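Local coordinates for CYCLIN domain-containing protein (Chaetomium thermophilum, PDB 6Z3U) that probably serves as the cyclin H subunit of the CDK-activating kinase complex, regulating the activity of its cyclin-dependent kinase, at residues 21-25 against 26-30; 197-200 against 201-204; 219-222 against 223-227; 316-319 against 320-324. All coordinates share one frame; numbering follows the deposited sequence.

Interaction 1 (21-25 against 26-30); sequences WSFSP and SQLAS
F23 and L28 meet across the start of helix 25-48, the two side chains crossing at about a right angle. The touching atoms are CD2 of F23 and CD1 of L28, 3.4 Å apart, with the methyl coming to the ring obliquely. L28 can reach back because its CG stands anti to the backbone N (chi1 -152°), which turns the branch toward the residues that precede the helix. Between them S24 takes the N-cap. Its OG lies between its own backbone N and carbonyl carbon (chi1 69°), and from there it accepts the N-H of Q27, with OG of S24 3.2 Å from N of Q27. That hydroxyl also bonds E67 of the RING-type domain-containing protein chain, so one short side chain serves the helix start and the subunit interface. With S24 as cap, F23 just before it and L28 four places after it form a hydrophobic staple, the apolar counterpart of the capping bond. P25 suits the first turn, where its lack of an N-H costs nothing, and its carbonyl O receives N of A29 at 3.1 Å. Carbonyl O of S24 takes N of L28 at 2.8 Å. CB of Q27 packs against CB of F23 at 3.7 Å. Beyond the staple, L28 continues onto I123, F232 and H233 of the same chain.

Interaction 2 (197-200 against 201-204); sequences MELS and TLPD
T201 folds back over the last turn of helix 189-200 and sets its two branches against different carbonyls. Its OG1 donates to the carbonyl O of E198 at 2.7 Å, coming in 28° from the carbonyl plane. The methyl CG2 of T201 rests 3.4 Å from the carbonyl O of M197. A chi1 of 69° makes this possible, with OG1 between backbone N and carbonyl carbon and the methyl anti to that carbon. The backbone N of T201 adds only weak bonds to the same two oxygens, so the hydroxyl is the stronger hold. The glutamate side chain crosses that of T201 obliquely, bent at chi2 (59°). Its OE2 stays 3.8 Å from OG1 of T201, and its OE1 is in a salt bridge with R19 of the RING-type domain-containing protein chain. With an alanine here, the carbonyl of E198 would probably keep, of these donors, only the weak backbone N, and the methyl packing against M197 would be lost. L202 sets CD1 3.6 Å from the carbonyl O of E198 and CD2 4.4 Å from CD2 of L199; both leucines suit a side facing helix 249-261. The N of L202 bonds the carbonyl O of L199 at 2.9 Å. This i+3 to i bond is a 3-10-type turn, common where an alpha-helix ends, here opening the loop to helix 207-221 in the cyclin C-terminal domain.

Interaction 3 (219-222 against 223-227); sequences EILR and FSPLI
F223 and I220 are joined through the carbonyl O of I220, which receives N of F223 at 3.1 Å and N of S224 at 2.8 Å. The first donor stands above the carbonyl plane and the second nearly follows the C=O direction, so one oxygen holds two successive N-H groups near the end of helix 207-221. F223 is the N-cap of helix 224-227. Its CG is anti to the backbone N (chi1 -172°), swinging the ring beneath CG1 of I227, 3.6 Å above the ring centre. The carbonyl O of R222 is met by CD1 of L226 at 3.4 Å. The R222 guanidinium makes a salt bridge to E219 whose hydrogen bond is weak, E219 being held more firmly by R337, and through NE another to D108. P225 has no N-H to spend, and its CD packs 3.1 Å from the carbonyl O of I220. A glycine in its place has no ring to lie on L221, and would probably leave a gap there and a backbone freer to turn at the start of helix 224-227. Around this turn, I220, L221 and P225 face helix 236-247, and L226 and I227 face helix 83-103.

Interaction 4 (316-319 against 320-324); sequences DKVL and GTIEA
The carbonyl O of K317 is gripped twice by T321: by its backbone N at 3.0 Å and by its OG1 at 2.8 Å, the two arriving from opposite faces of the carbonyl plane. This is the familiar helical motif in which a threonine hydroxyl bonds the carbonyl four residues back, here within helix 313-330 of the cyclin C-terminal domain. The torsion explains the reach, for OG1 sits anti to the carbonyl carbon and beside the backbone N (chi1 -57°), directing the hydroxyl back along the helix. Its donor thus has a ready acceptor although T321 is buried. The lysine side chain leaves from the same turn, bending at chi2 (65°) and again at chi4 (73°). Its NZ goes to D64 of the RING-type domain-containing protein chain in a salt bridge, and it makes a cation-pi contact with F61 of that chain, onto which T321 also packs. A lysine suits this place because its long arm can reach a carboxylate and an aromatic ring on the neighbouring subunit. Further along, V318 and I322 form an apolar ridge one turn apart, CG1 to CG1 at 4.2 Å; I322 faces helix 236-247, and V318 packs on L58 of the RING-type chain. L319 is directed instead onto helix 249-261. G320, on the exposed side, leaves room where a CB would fit, so space does not demand a glycine. E323 turns its carboxylate to R249, while its own CB lies 3.5 Å from the carbonyl O of L319.

Overall arrangement
Along the chain the four contacts follow in series, interaction 1 at the start of helix 25-48 and the other three within the cyclin C-terminal domain. Interaction 2 ends helix 189-200, interaction 3 ends the next helix, 207-221, and interaction 4 lies inside helix 313-330. None touches another: centres are about 19 Å apart for interactions 1 and 4 and for 3 and 4, about 20 Å for 1 and 3, and about 37 Å for 1 and 2. Interaction 3 is buried in the chain, whereas interactions 1, 2 and 4 all reach the RING-type domain-containing protein, so that partner meets the cyclin at widely separated places, as would suit a MAT1-like subunit of the CAK complex.

Interaction 1 (21-25 against 26-30)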
ATOM      1  N   TRP A  21      12.809  -8.625   0.474  1.00 52.44           N
ATOM      2  CA  TRP A  21      12.360  -9.763   1.268  1.00 54.70           C
ATOM      3  C   TRP A  21      12.121 -10.982   0.391  1.00 54.28           C
ATOM      4  O   TRP A  21      11.145 -11.719   0.564  1.00 53.70           O
ATOM      5  CB  TRP A  21      11.104  -9.406   2.057  1.00 51.30           C
ATOM      6  CG  TRP A  21      11.337  -8.313   3.045  1.00 47.12           C
ATOM      7  CD1 TRP A  21      10.931  -7.015   2.945  1.00 40.67           C
ATOM      8  CD2 TRP A  21      12.046  -8.418   4.283  1.00 41.23           C
ATOM      9  NE1 TRP A  21      11.338  -6.306   4.048  1.00 40.66           N
ATOM     10  CE2 TRP A  21      12.025  -7.145   4.885  1.00 42.71           C
ATOM     11  CE3 TRP A  21      12.694  -9.466   4.943  1.00 41.65           C
ATOM     12  CZ2 TRP A  21      12.627  -6.892   6.116  1.00 42.71           C
ATOM     13  CZ3 TRP A  21      13.290  -9.213   6.164  1.00 46.30           C
ATOM     14  CH2 TRP A  21      13.252  -7.936   6.738  1.00 44.32           C
ATOM     15  N   SER A  22      13.018 -11.213  -0.565  1.00 55.74           N
ATOM     16  CA  SER A  22      13.017 -12.429  -1.368  1.00 60.29           C
ATOM     17  C   SER A  22      14.459 -12.886  -1.507  1.00 56.79           C
ATOM     18  O   SER A  22      15.297 -12.146  -2.033  1.00 57.13           O
ATOM     19  CB  SER A  22      12.380 -12.200  -2.742  1.00 69.79           C
ATOM     20  OG  SER A  22      10.979 -12.003  -2.635  1.00 58.93           O
ATOM     21  N   PHE A  23      14.749 -14.093  -1.023  1.00 64.59           N
ATOM     22  CA  PHE A  23      16.099 -14.632  -1.028  1.00 68.74           C
ATOM     23  C   PHE A  23      16.044 -16.111  -1.377  1.00 69.47           C
ATOM     24  O   PHE A  23      14.971 -16.704  -1.510  1.00 68.57           O
ATOM     25  CB  PHE A  23      16.789 -14.447   0.330  1.00 66.84           C
ATOM     26  CG  PHE A  23      16.343 -13.225   1.076  1.00 71.13           C
ATOM     27  CD1 PHE A  23      16.918 -11.992   0.822  1.00 85.19           C
ATOM     28  CD2 PHE A  23      15.355 -13.312   2.046  1.00 64.54           C
ATOM     29  CE1 PHE A  23      16.510 -10.865   1.510  1.00 83.40           C
ATOM     30  CE2 PHE A  23      14.945 -12.189   2.740  1.00 63.15           C
ATOM     31  CZ  PHE A  23      15.525 -10.965   2.474  1.00 68.18           C
ATOM     32  N   SER A  24      17.222 -16.702  -1.530  1.00 69.11           N
ATOM     33  CA  SER A  24      17.345 -18.140  -1.672  1.00 63.44           C
ATOM     34  C   SER A  24      17.405 -18.797  -0.294  1.00 63.97           C
ATOM     35  O   SER A  24      17.812 -18.159   0.683  1.00 68.19           O
ATOM     36  CB  SER A  24      18.602 -18.489  -2.462  1.00 68.48           C
ATOM     37  OG  SER A  24      19.771 -18.192  -1.716  1.00 67.17           O
ATOM     38  N   PRO A  25      17.009 -20.062  -0.185  1.00 60.92           N
ATOM     39  CA  PRO A  25      17.090 -20.732   1.123  1.00 55.18           C
ATOM     40  C   PRO A  25      18.470 -20.656   1.748  1.00 55.33           C
ATOM     41  O   PRO A  25      18.583 -20.569   2.978  1.00 58.61           O
ATOM     42  CB  PRO A  25      16.686 -22.177   0.798  1.00 65.69           C
ATOM     43  CG  PRO A  25      15.837 -22.064  -0.427  1.00 67.00           C
ATOM     44  CD  PRO A  25      16.423 -20.933  -1.221  1.00 63.79           C
ATOM     45  N   SER A  26      19.529 -20.671   0.937  1.00 53.90           N
ATOM     46  CA  SER A  26      20.874 -20.540   1.488  1.00 56.27           C
ATOM     47  C   SER A  26      21.096 -19.141   2.045  1.00 69.00           C
ATOM     48  O   SER A  26      21.698 -18.978   3.112  1.00 70.07           O
ATOM     49  CB  SER A  26      21.913 -20.867   0.416  1.00 60.27           C
ATOM     50  OG  SER A  26      23.223 -20.880   0.959  1.00 62.40           O
ATOM     51  N   GLN A  27      20.608 -18.119   1.338  1.00 63.88           N
ATOM     52  CA  GLN A  27      20.716 -16.753   1.840  1.00 62.91           C
ATOM     53  C   GLN A  27      19.906 -16.569   3.116  1.00 59.40           C
ATOM     54  O   GLN A  27      20.345 -15.882   4.046  1.00 51.91           O
ATOM     55  CB  GLN A  27      20.253 -15.771   0.764  1.00 68.43           C
ATOM     56  CG  GLN A  27      21.251 -15.562  -0.362  1.00 64.01           C
ATOM     57  CD  GLN A  27      20.642 -14.840  -1.549  1.00 65.95           C
ATOM     58  OE1 GLN A  27      20.639 -15.357  -2.666  1.00 71.03           O
ATOM     59  NE2 GLN A  27      20.116 -13.644  -1.312  1.00 68.21           N
ATOM     60  N   LEU A  28      18.719 -17.179   3.181  1.00 65.05           N
ATOM     61  CA  LEU A  28      17.872 -17.034   4.360  1.00 55.09           C
ATOM     62  C   LEU A  28      18.544 -17.623   5.593  1.00 55.44           C
ATOM     63  O   LEU A  28      18.538 -17.009   6.666  1.00 61.93           O
ATOM     64  CB  LEU A  28      16.521 -17.706   4.120  1.00 50.74           C
ATOM     65  CG  LEU A  28      15.325 -17.131   4.882  1.00 46.26           C
ATOM     66  CD1 LEU A  28      14.971 -15.756   4.348  1.00 56.11           C
ATOM     67  CD2 LEU A  28      14.126 -18.062   4.788  1.00 48.24           C
ATOM     68  N   ALA A  29      19.131 -18.812   5.463  1.00 50.81           N
ATOM     69  CA  ALA A  29      19.781 -19.437   6.608  1.00 52.84           C
ATOM     70  C   ALA A  29      20.952 -18.592   7.094  1.00 57.40           C
ATOM     71  O   ALA A  29      21.089 -18.332   8.295  1.00 61.03           O
ATOM     72  CB  ALA A  29      20.242 -20.848   6.241  1.00 66.96           C
ATOM     73  N   SER A  30      21.804 -18.140   6.169  1.00 56.02           N
ATOM     74  CA  SER A  30      22.975 -17.361   6.559  1.00 55.80           C
ATOM     75  C   SER A  30      22.579 -16.100   7.318  1.00 56.55           C
ATOM     76  O   SER A  30      23.206 -15.752   8.327  1.00 58.36           O
ATOM     77  CB  SER A  30      23.804 -17.013   5.324  1.00 57.74           C
ATOM     78  OG  SER A  30      24.386 -18.178   4.765  1.00 63.43           O
TER

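Interaction 2 (197-200 against 201-204)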
ATOM      1  N   MET A 197     -11.549 -18.016 -12.021  1.00 69.76           N
ATOM      2  CA  MET A 197     -12.307 -17.489 -13.149  1.00 62.17           C
ATOM      3  C   MET A 197     -11.725 -17.958 -14.477  1.00 72.97           C
ATOM      4  O   MET A 197     -12.472 -18.299 -15.402  1.00 77.57           O
ATOM      5  CB  MET A 197     -12.366 -15.964 -13.080  1.00 60.69           C
ATOM      6  CG  MET A 197     -13.224 -15.462 -11.930  1.00 59.77           C
ATOM      7  SD  MET A 197     -13.264 -13.670 -11.756  1.00 57.99           S
ATOM      8  CE  MET A 197     -11.591 -13.320 -11.230  1.00 55.60           C
ATOM      9  N   GLU A 198     -10.395 -17.982 -14.596  1.00 68.04           N
ATOM     10  CA  GLU A 198      -9.787 -18.485 -15.824  1.00 70.67           C
ATOM     11  C   GLU A 198     -10.177 -19.938 -16.070  1.00 76.46           C
ATOM     12  O   GLU A 198     -10.372 -20.351 -17.221  1.00 76.02           O
ATOM     13  CB  GLU A 198      -8.266 -18.335 -15.760  1.00 69.06           C
ATOM     14  CG  GLU A 198      -7.534 -18.880 -16.982  1.00 84.02           C
ATOM     15  CD  GLU A 198      -7.966 -18.218 -18.277  1.00 93.34           C
ATOM     16  OE1 GLU A 198      -8.129 -16.979 -18.289  1.00 85.65           O
ATOM     17  OE2 GLU A 198      -8.144 -18.940 -19.283  1.00 95.82           O
ATOM     18  N   LEU A 199     -10.300 -20.730 -15.000  1.00 80.15           N
ATOM     19  CA  LEU A 199     -10.730 -22.116 -15.147  1.00 71.92           C
ATOM     20  C   LEU A 199     -12.214 -22.211 -15.475  1.00 76.99           C
ATOM     21  O   LEU A 199     -12.629 -23.114 -16.211  1.00 74.63           O
ATOM     22  CB  LEU A 199     -10.424 -22.902 -13.872  1.00 73.28           C
ATOM     23  CG  LEU A 199      -8.953 -23.210 -13.591  1.00 75.75           C
ATOM     24  CD1 LEU A 199      -8.745 -23.526 -12.118  1.00 72.97           C
ATOM     25  CD2 LEU A 199      -8.488 -24.371 -14.457  1.00 75.59           C
ATOM     26  N   SER A 200     -13.026 -21.293 -14.946  1.00 79.65           N
ATOM     27  CA  SER A 200     -14.459 -21.330 -15.209  1.00 71.52           C
ATOM     28  C   SER A 200     -14.776 -21.190 -16.690  1.00 85.00           C
ATOM     29  O   SER A 200     -15.871 -21.572 -17.118  1.00 76.90           O
ATOM     30  CB  SER A 200     -15.162 -20.225 -14.421  1.00 70.12           C
ATOM     31  OG  SER A 200     -15.031 -20.430 -13.026  1.00 68.52           O
ATOM     32  N   THR A 201     -13.846 -20.656 -17.483  1.00 91.12           N
ATOM     33  CA  THR A 201     -14.069 -20.510 -18.915  1.00 88.24           C
ATOM     34  C   THR A 201     -13.945 -21.831 -19.663  1.00 82.85           C
ATOM     35  O   THR A 201     -14.443 -21.940 -20.788  1.00 88.60           O
ATOM     36  CB  THR A 201     -13.083 -19.495 -19.505  1.00 80.87           C
ATOM     37  OG1 THR A 201     -11.754 -20.031 -19.474  1.00 78.72           O
ATOM     38  CG2 THR A 201     -13.119 -18.192 -18.715  1.00 74.54           C
ATOM     39  N   LEU A 202     -13.297 -22.827 -19.069  1.00 84.32           N
ATOM     40  CA  LEU A 202     -13.186 -24.135 -19.709  1.00 91.62           C
ATOM     41  C   LEU A 202     -14.522 -24.867 -19.616  1.00 94.19           C
ATOM     42  O   LEU A 202     -15.124 -24.909 -18.537  1.00 96.15           O
ATOM     43  CB  LEU A 202     -12.081 -24.953 -19.042  1.00 91.31           C
ATOM     44  CG  LEU A 202     -10.641 -24.669 -19.481  1.00 82.50           C
ATOM     45  CD1 LEU A 202     -10.324 -23.182 -19.464  1.00 80.28           C
ATOM     46  CD2 LEU A 202      -9.668 -25.423 -18.585  1.00 89.69           C
ATOM     47  N   PRO A 203     -15.027 -25.446 -20.718  1.00103.44           N
ATOM     48  CA  PRO A 203     -16.325 -26.132 -20.653  1.00101.31           C
ATOM     49  C   PRO A 203     -16.264 -27.531 -20.057  1.00 91.72           C
ATOM     50  O   PRO A 203     -17.259 -28.019 -19.509  1.00 91.23           O
ATOM     51  CB  PRO A 203     -16.760 -26.185 -22.126  1.00 91.85           C
ATOM     52  CG  PRO A 203     -15.477 -26.216 -22.882  1.00 91.02           C
ATOM     53  CD  PRO A 203     -14.507 -25.376 -22.097  1.00 86.95           C
ATOM     54  N   ASP A 204     -15.105 -28.189 -20.155  1.00100.83           N
ATOM     55  CA  ASP A 204     -14.987 -29.549 -19.637  1.00101.19           C
ATOM     56  C   ASP A 204     -14.933 -29.579 -18.112  1.00114.29           C
ATOM     57  O   ASP A 204     -15.376 -30.558 -17.501  1.00102.77           O
ATOM     58  CB  ASP A 204     -13.758 -30.249 -20.232  1.00 99.68           C
ATOM     59  CG  ASP A 204     -12.550 -29.337 -20.344  1.00103.57           C
ATOM     60  OD1 ASP A 204     -12.711 -28.108 -20.194  1.00112.70           O
ATOM     61  OD2 ASP A 204     -11.439 -29.852 -20.588  1.00106.74           O
TER

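Interaction 3 (219-222 against 223-227)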
ATOM      1  N   GLU A 219      -8.046 -22.475   2.440  1.00 60.29           N
ATOM      2  CA  GLU A 219      -7.599 -22.867   3.773  1.00 57.13           C
ATOM      3  C   GLU A 219      -6.099 -23.144   3.794  1.00 57.48           C
ATOM      4  O   GLU A 219      -5.419 -22.837   4.779  1.00 59.61           O
ATOM      5  CB  GLU A 219      -8.372 -24.097   4.252  1.00 63.84           C
ATOM      6  CG  GLU A 219      -9.763 -23.801   4.806  1.00 76.34           C
ATOM      7  CD  GLU A 219      -9.745 -22.817   5.969  1.00 76.01           C
ATOM      8  OE1 GLU A 219      -8.660 -22.591   6.550  1.00 62.01           O
ATOM      9  OE2 GLU A 219     -10.818 -22.267   6.300  1.00 75.78           O
ATOM     10  N   ILE A 220      -5.571 -23.737   2.722  1.00 55.32           N
ATOM     11  CA  ILE A 220      -4.130 -23.958   2.632  1.00 54.60           C
ATOM     12  C   ILE A 220      -3.393 -22.625   2.641  1.00 52.54           C
ATOM     13  O   ILE A 220      -2.429 -22.430   3.389  1.00 55.35           O
ATOM     14  CB  ILE A 220      -3.791 -24.783   1.378  1.00 55.24           C
ATOM     15  CG1 ILE A 220      -4.470 -26.155   1.456  1.00 57.53           C
ATOM     16  CG2 ILE A 220      -2.278 -24.921   1.231  1.00 56.33           C
ATOM     17  CD1 ILE A 220      -4.204 -27.055   0.264  1.00 58.45           C
ATOM     18  N   LEU A 221      -3.838 -21.685   1.803  1.00 51.93           N
ATOM     19  CA  LEU A 221      -3.182 -20.385   1.740  1.00 51.47           C
ATOM     20  C   LEU A 221      -3.268 -19.657   3.074  1.00 50.23           C
ATOM     21  O   LEU A 221      -2.365 -18.888   3.423  1.00 54.03           O
ATOM     22  CB  LEU A 221      -3.808 -19.537   0.633  1.00 54.60           C
ATOM     23  CG  LEU A 221      -3.539 -19.973  -0.811  1.00 49.71           C
ATOM     24  CD1 LEU A 221      -4.245 -19.038  -1.784  1.00 49.35           C
ATOM     25  CD2 LEU A 221      -2.047 -20.023  -1.111  1.00 49.04           C
ATOM     26  N   ARG A 222      -4.341 -19.892   3.832  1.00 53.62           N
ATOM     27  CA  ARG A 222      -4.544 -19.224   5.110  1.00 54.52           C
ATOM     28  C   ARG A 222      -3.586 -19.690   6.197  1.00 52.11           C
ATOM     29  O   ARG A 222      -3.537 -19.056   7.256  1.00 55.38           O
ATOM     30  CB  ARG A 222      -5.985 -19.446   5.581  1.00 54.24           C
ATOM     31  CG  ARG A 222      -7.003 -18.528   4.922  1.00 55.32           C
ATOM     32  CD  ARG A 222      -8.389 -19.157   4.891  1.00 55.31           C
ATOM     33  NE  ARG A 222      -9.414 -18.190   4.510  1.00 45.77           N
ATOM     34  CZ  ARG A 222     -10.673 -18.216   4.939  1.00 55.54           C
ATOM     35  NH1 ARG A 222     -11.525 -17.285   4.535  1.00 58.39           N
ATOM     36  NH2 ARG A 222     -11.082 -19.170   5.766  1.00 62.17           N
ATOM     37  N   PHE A 223      -2.834 -20.771   5.979  1.00 54.04           N
ATOM     38  CA  PHE A 223      -1.980 -21.293   7.038  1.00 55.42           C
ATOM     39  C   PHE A 223      -0.619 -21.738   6.512  1.00 52.41           C
ATOM     40  O   PHE A 223       0.419 -21.319   7.033  1.00 53.99           O
ATOM     41  CB  PHE A 223      -2.671 -22.468   7.737  1.00 54.42           C
ATOM     42  CG  PHE A 223      -1.958 -22.946   8.967  1.00 55.83           C
ATOM     43  CD1 PHE A 223      -2.215 -22.352  10.192  1.00 56.34           C
ATOM     44  CD2 PHE A 223      -1.033 -23.975   8.907  1.00 56.48           C
ATOM     45  CE1 PHE A 223      -1.568 -22.775  11.334  1.00 53.74           C
ATOM     46  CE2 PHE A 223      -0.382 -24.404  10.050  1.00 53.81           C
ATOM     47  CZ  PHE A 223      -0.652 -23.803  11.264  1.00 55.57           C
ATOM     48  N   SER A 224      -0.617 -22.589   5.486  1.00 53.90           N
ATOM     49  CA  SER A 224       0.622 -23.240   5.061  1.00 51.13           C
ATOM     50  C   SER A 224       1.724 -22.259   4.684  1.00 57.01           C
ATOM     51  O   SER A 224       2.849 -22.405   5.195  1.00 59.43           O
ATOM     52  CB  SER A 224       0.322 -24.195   3.901  1.00 49.77           C
ATOM     53  OG  SER A 224      -0.107 -25.458   4.376  1.00 52.57           O
ATOM     54  N   PRO A 225       1.500 -21.261   3.823  1.00 53.08           N
ATOM     55  CA  PRO A 225       2.609 -20.388   3.415  1.00 57.50           C
ATOM     56  C   PRO A 225       2.937 -19.295   4.419  1.00 58.13           C
ATOM     57  O   PRO A 225       3.960 -18.615   4.257  1.00 39.86           O
ATOM     58  CB  PRO A 225       2.106 -19.796   2.095  1.00 54.74           C
ATOM     59  CG  PRO A 225       0.627 -19.691   2.299  1.00 40.95           C
ATOM     60  CD  PRO A 225       0.231 -20.863   3.181  1.00 48.85           C
ATOM     61  N   LEU A 226       2.109 -19.109   5.447  1.00 60.45           N
ATOM     62  CA  LEU A 226       2.380 -18.134   6.493  1.00 53.69           C
ATOM     63  C   LEU A 226       3.238 -18.712   7.609  1.00 57.92           C
ATOM     64  O   LEU A 226       3.968 -17.966   8.273  1.00 51.49           O
ATOM     65  CB  LEU A 226       1.063 -17.621   7.080  1.00 39.58           C
ATOM     66  CG  LEU A 226       0.064 -17.065   6.065  1.00 38.55           C
ATOM     67  CD1 LEU A 226      -1.216 -16.637   6.766  1.00 44.49           C
ATOM     68  CD2 LEU A 226       0.660 -15.910   5.280  1.00 46.80           C
ATOM     69  N   ILE A 227       3.165 -20.027   7.825  1.00 65.78           N
ATOM     70  CA  ILE A 227       3.965 -20.677   8.856  1.00 64.08           C
ATOM     71  C   ILE A 227       5.308 -21.160   8.319  1.00 61.91           C
ATOM     72  O   ILE A 227       6.234 -21.395   9.110  1.00 60.95           O
ATOM     73  CB  ILE A 227       3.190 -21.857   9.467  1.00 64.86           C
ATOM     74  CG1 ILE A 227       1.860 -21.376  10.058  1.00 74.55           C
ATOM     75  CG2 ILE A 227       4.007 -22.544  10.545  1.00 65.16           C
ATOM     76  CD1 ILE A 227       2.000 -20.302  11.129  1.00 76.34           C
TER

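Interaction 4 (316-319 against 320-324)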
ATOM      1  N   ASP A 316       8.497 -25.793 -18.295  1.00 93.58           N
ATOM      2  CA  ASP A 316       9.044 -26.835 -17.431  1.00 94.09           C
ATOM      3  C   ASP A 316       9.704 -26.237 -16.193  1.00 91.25           C
ATOM      4  O   ASP A 316       9.631 -26.817 -15.104  1.00 93.10           O
ATOM      5  CB  ASP A 316      10.038 -27.695 -18.213  1.00114.18           C
ATOM      6  CG  ASP A 316       9.373 -28.509 -19.310  1.00113.68           C
ATOM      7  OD1 ASP A 316       8.151 -28.754 -19.217  1.00107.30           O
ATOM      8  OD2 ASP A 316      10.074 -28.910 -20.265  1.00103.05           O
ATOM      9  N   LYS A 317      10.355 -25.077 -16.337  1.00 90.91           N
ATOM     10  CA  LYS A 317      10.982 -24.442 -15.181  1.00 91.77           C
ATOM     11  C   LYS A 317       9.947 -23.886 -14.210  1.00 88.45           C
ATOM     12  O   LYS A 317      10.181 -23.880 -12.996  1.00 85.10           O
ATOM     13  CB  LYS A 317      11.926 -23.327 -15.631  1.00 91.85           C
ATOM     14  CG  LYS A 317      12.746 -22.715 -14.497  1.00 92.47           C
ATOM     15  CD  LYS A 317      13.718 -23.706 -13.875  1.00 94.95           C
ATOM     16  CE  LYS A 317      14.588 -23.036 -12.818  1.00 91.58           C
ATOM     17  NZ  LYS A 317      13.823 -22.730 -11.574  1.00 92.05           N
ATOM     18  N   VAL A 318       8.808 -23.413 -14.715  1.00 89.06           N
ATOM     19  CA  VAL A 318       7.743 -22.961 -13.826  1.00 84.38           C
ATOM     20  C   VAL A 318       7.140 -24.149 -13.086  1.00 78.46           C
ATOM     21  O   VAL A 318       6.965 -24.115 -11.863  1.00 68.14           O
ATOM     22  CB  VAL A 318       6.678 -22.183 -14.620  1.00 82.83           C
ATOM     23  CG1 VAL A 318       5.360 -22.139 -13.859  1.00 73.93           C
ATOM     24  CG2 VAL A 318       7.172 -20.772 -14.916  1.00 76.23           C
ATOM     25  N   LEU A 319       6.825 -25.222 -13.816  1.00 80.52           N
ATOM     26  CA  LEU A 319       6.275 -26.413 -13.177  1.00 73.65           C
ATOM     27  C   LEU A 319       7.216 -26.948 -12.107  1.00 73.40           C
ATOM     28  O   LEU A 319       6.773 -27.376 -11.035  1.00 73.88           O
ATOM     29  CB  LEU A 319       5.989 -27.487 -14.226  1.00 77.09           C
ATOM     30  CG  LEU A 319       4.703 -27.295 -15.031  1.00 78.46           C
ATOM     31  CD1 LEU A 319       4.651 -28.247 -16.215  1.00 84.45           C
ATOM     32  CD2 LEU A 319       3.486 -27.491 -14.137  1.00 76.34           C
ATOM     33  N   GLY A 320       8.521 -26.948 -12.386  1.00 74.32           N
ATOM     34  CA  GLY A 320       9.477 -27.372 -11.377  1.00 74.10           C
ATOM     35  C   GLY A 320       9.482 -26.462 -10.164  1.00 75.08           C
ATOM     36  O   GLY A 320       9.665 -26.919  -9.033  1.00 77.25           O
ATOM     37  N   THR A 321       9.287 -25.159 -10.382  1.00 81.67           N
ATOM     38  CA  THR A 321       9.247 -24.221  -9.265  1.00 73.99           C
ATOM     39  C   THR A 321       8.004 -24.436  -8.409  1.00 64.80           C
ATOM     40  O   THR A 321       8.084 -24.424  -7.175  1.00 71.33           O
ATOM     41  CB  THR A 321       9.296 -22.782  -9.779  1.00 74.26           C
ATOM     42  OG1 THR A 321      10.474 -22.593 -10.573  1.00 79.69           O
ATOM     43  CG2 THR A 321       9.310 -21.799  -8.618  1.00 61.68           C
ATOM     44  N   ILE A 322       6.843 -24.623  -9.044  1.00 65.37           N
ATOM     45  CA  ILE A 322       5.620 -24.876  -8.288  1.00 64.47           C
ATOM     46  C   ILE A 322       5.748 -26.169  -7.492  1.00 76.71           C
ATOM     47  O   ILE A 322       5.292 -26.258  -6.346  1.00 78.53           O
ATOM     48  CB  ILE A 322       4.400 -24.916  -9.226  1.00 67.38           C
ATOM     49  CG1 ILE A 322       4.310 -23.641 -10.070  1.00 64.26           C
ATOM     50  CG2 ILE A 322       3.120 -25.110  -8.421  1.00 64.36           C
ATOM     51  CD1 ILE A 322       4.141 -22.379  -9.267  1.00 61.32           C
ATOM     52  N   GLU A 323       6.372 -27.190  -8.084  1.00 76.81           N
ATOM     53  CA  GLU A 323       6.539 -28.458  -7.381  1.00 70.06           C
ATOM     54  C   GLU A 323       7.433 -28.285  -6.159  1.00 68.55           C
ATOM     55  O   GLU A 323       7.197 -28.901  -5.114  1.00 69.18           O
ATOM     56  CB  GLU A 323       7.117 -29.509  -8.328  1.00 72.99           C
ATOM     57  CG  GLU A 323       6.861 -30.954  -7.910  1.00 79.22           C
ATOM     58  CD  GLU A 323       5.382 -31.289  -7.831  1.00 76.01           C
ATOM     59  OE1 GLU A 323       4.976 -31.979  -6.873  1.00 75.18           O
ATOM     60  OE2 GLU A 323       4.627 -30.858  -8.728  1.00 82.24           O
ATOM     61  N   ALA A 324       8.466 -27.447  -6.274  1.00 79.27           N
ATOM     62  CA  ALA A 324       9.298 -27.144  -5.114  1.00 78.54           C
ATOM     63  C   ALA A 324       8.485 -26.435  -4.038  1.00 77.93           C
ATOM     64  O   ALA A 324       8.618 -26.739  -2.847  1.00 81.31           O
ATOM     65  CB  ALA A 324      10.495 -26.294  -5.536  1.00 73.45           C
TER